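Long-range contact in 2-c-methyl-d-erythritol 4-phosphate cytidylyltransferase (Streptococcus pneumoniae, PDB 2VSI), which catalyses the transfer of the cytidylyl group of CTP to D-ribitol 5-phosphate, giving CDP-L-ribitol and diphosphate: residues Ala5-Gly10 / Glu48-Gly53. Numbering follows the deposited sequence.
Sequences AGILAG and EKIVVG. With CDF (4-amino-1-{5-O-[(R)-hydroxy(phosphonooxy)phosphoryl]-alpha-D-arabinofuranosyl}pyrimidin-2(1H)-one), chain D.
Ile-7 is gripped on both its peptide groups by the neighbouring strand: its N donates to Val-51 O (2.9 Å), and its O accepts a nearly straight bond from Gly-53 N (2.8 Å, 172° at the hydrogen). Ala-5 is held in the same two-sided way, its O taking Val-51 N at 2.8 Å and its N reaching the O of Lys-49 over a longer bond. Gly-6 and Leu-8 turn their backbone bonds to the other neighbour, strand 108-113 and Ser-114 just beyond it, as alternate residues of an inner parallel strand do. Farther on, Ala-9 N bonds to Gly-53 O (2.8 Å) from above the carbonyl plane, off the lone pairs.

The small methyl of Ala-5 suits a site covered by Phe-41 of helix 33-43; its CB meets Ile-50 CG2 at 3.7 Å. Ile-50 CG2, set anti to the backbone N by a chi1 of -54°, also touches Ile-7 CG1, the two isoleucines lying side by side. Val-52 CG1 packs on Ala-9 CB (3.7 Å). On the other face Val-51 touches Ile-97, and Leu-8 touches Arg-86 and Ser-89, all of helix 86-100. Gly-6 and Gly-53 add no side chain to this layer; Gly-6 CA approaches Val-51 O.

At the C-terminal side of the contact, Leu-8 O accepts a bond from O3' of the bound nucleotide analogue CDF, consistent with the assignment of Leu-8, Ala-9 and Gly-10 to the CTP site. Adjacent parallel strands sandwiched between helices, with nucleotide bound at their C-terminal ends, are characteristic of the Rossmann-like GT-A fold of the IspD/TarI cytidylyltransferases.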
loop_
_atom_site.group_PDB
_atom_site.type_symbol
_atom_site.label_atom_id
_atom_site.label_comp_id
_atom_site.label_asym_id
_atom_site.label_seq_id
_atom_site.Cartn_x
_atom_site.Cartn_y
_atom_site.Cartn_z
ATOM N N ALA B 5 -21.798 9.947 12.998
ATOM C CA ALA B 5 -20.857 9.764 11.905
ATOM C C ALA B 5 -20.169 11.098 11.654
ATOM O O ALA B 5 -20.830 12.125 11.523
ATOM C CB ALA B 5 -21.574 9.283 10.663
ATOM N N GLY B 6 -18.841 11.088 11.618
ATOM C CA GLY B 6 -18.077 12.309 11.373
ATOM C C GLY B 6 -17.320 12.237 10.063
ATOM O O GLY B 6 -16.273 11.598 9.988
ATOM N N ILE B 7 -17.850 12.896 9.032
ATOM C CA ILE B 7 -17.296 12.792 7.677
ATOM C C ILE B 7 -16.306 13.909 7.357
ATOM O O ILE B 7 -16.690 15.057 7.129
ATOM C CB ILE B 7 -18.401 12.739 6.593
ATOM C CG1 ILE B 7 -19.469 11.694 6.935
ATOM C CG2 ILE B 7 -17.791 12.447 5.231
ATOM C CD1 ILE B 7 -18.981 10.259 6.866
ATOM N N LEU B 8 -15.028 13.550 7.348
ATOM C CA LEU B 8 -13.962 14.482 7.038
ATOM C C LEU B 8 -13.974 14.740 5.542
ATOM O O LEU B 8 -13.591 13.872 4.746
ATOM C CB LEU B 8 -12.612 13.926 7.497
ATOM C CG LEU B 8 -12.303 13.860 8.998
ATOM C CD1 LEU B 8 -12.512 15.204 9.675
ATOM C CD2 LEU B 8 -13.126 12.779 9.693
ATOM N N ALA B 9 -14.425 15.941 5.174
ATOM C CA ALA B 9 -14.830 16.227 3.804
ATOM C C ALA B 9 -14.474 17.627 3.312
ATOM O O ALA B 9 -15.244 18.223 2.554
ATOM C CB ALA B 9 -16.334 15.993 3.661
ATOM N N GLY B 10 -13.321 18.156 3.714
ATOM C CA GLY B 10 -12.940 19.490 3.248
ATOM C C GLY B 10 -11.603 20.068 3.668
ATOM O O GLY B 10 -11.207 19.979 4.833
ATOM N N GLU B 48 -27.290 8.559 15.152
ATOM C CA GLU B 48 -28.104 9.759 15.381
ATOM C C GLU B 48 -28.082 10.761 14.225
ATOM O O GLU B 48 -29.029 10.830 13.435
ATOM C CB GLU B 48 -27.690 10.449 16.685
ATOM C CG GLU B 48 -28.659 10.242 17.831
ATOM C CD GLU B 48 -29.912 11.093 17.705
ATOM O OE1 GLU B 48 -30.012 12.117 18.413
ATOM O OE2 GLU B 48 -30.796 10.743 16.894
ATOM N N LYS B 49 -27.011 11.545 14.140
ATOM C CA LYS B 49 -26.849 12.496 13.047
ATOM C C LYS B 49 -25.527 12.264 12.327
ATOM O O LYS B 49 -24.592 11.686 12.891
ATOM C CB LYS B 49 -26.964 13.940 13.544
ATOM C CG LYS B 49 -28.222 14.200 14.353
ATOM C CD LYS B 49 -28.793 15.591 14.122
ATOM C CE LYS B 49 -29.693 15.651 12.897
ATOM N NZ LYS B 49 -30.946 14.859 13.074
ATOM N N ILE B 50 -25.468 12.689 11.070
ATOM C CA ILE B 50 -24.255 12.547 10.282
ATOM C C ILE B 50 -23.666 13.923 10.025
ATOM O O ILE B 50 -24.177 14.694 9.209
ATOM C CB ILE B 50 -24.497 11.782 8.964
ATOM C CG1 ILE B 50 -25.167 10.428 9.245
ATOM C CG2 ILE B 50 -23.180 11.602 8.213
ATOM C CD1 ILE B 50 -25.814 9.784 8.034
ATOM N N VAL B 51 -22.589 14.218 10.740
ATOM C CA VAL B 51 -21.963 15.531 10.714
ATOM C C VAL B 51 -20.844 15.548 9.674
ATOM O O VAL B 51 -19.885 14.774 9.769
ATOM C CB VAL B 51 -21.427 15.914 12.115
ATOM C CG1 VAL B 51 -20.957 17.358 12.138
ATOM C CG2 VAL B 51 -22.502 15.696 13.173
ATOM N N VAL B 52 -20.975 16.426 8.681
ATOM C CA VAL B 52 -20.010 16.511 7.576
ATOM C C VAL B 52 -19.129 17.759 7.712
ATOM O O VAL B 52 -19.633 18.867 7.913
ATOM C CB VAL B 52 -20.730 16.488 6.207
ATOM C CG1 VAL B 52 -19.731 16.533 5.069
ATOM C CG2 VAL B 52 -21.607 15.251 6.090
ATOM N N GLY B 53 -17.817 17.566 7.607
ATOM C CA GLY B 53 -16.850 18.646 7.807
ATOM C C GLY B 53 -16.162 19.086 6.528
ATOM O O GLY B 53 -15.144 18.508 6.128
HETATM O O3B CDF D . -5.382 12.896 4.007
HETATM P PB CDF D . -5.089 13.723 2.775
HETATM O O1B CDF D . -3.662 13.624 2.290
HETATM O O2B CDF D . -5.628 15.136 2.821
HETATM O O3A CDF D . -5.930 12.999 1.604
HETATM P PA CDF D . -7.530 13.150 1.472
HETATM O O1A CDF D . -7.849 14.603 1.204
HETATM O O2A CDF D . -8.008 12.111 0.488
HETATM O "O5'" CDF D . -8.044 12.754 2.950
HETATM C "C5'" CDF D . -9.371 12.279 3.184
HETATM C "C4'" CDF D . -10.267 13.367 3.775
HETATM O "O4'" CDF D . -9.534 14.248 4.638
HETATM C "C3'" CDF D . -10.884 14.219 2.675
HETATM O "O3'" CDF D . -12.291 13.983 2.583
HETATM C "C2'" CDF D . -10.570 15.657 3.050
HETATM O "O2'" CDF D . -10.209 16.413 1.891
HETATM C "C1'" CDF D . -9.386 15.523 4.001
HETATM N N1 CDF D . -9.269 16.637 4.950
HETATM C C2 CDF D . -10.173 16.845 6.024
HETATM O O2 CDF D . -11.136 16.078 6.220
HETATM N N3 CDF D . -10.000 17.899 6.855
HETATM C C4 CDF D . -8.967 18.757 6.675
HETATM N N4 CDF D . -8.804 19.804 7.511
HETATM C C6 CDF D . -8.246 17.485 4.772
HETATM C C5 CDF D . -8.071 18.567 5.629
#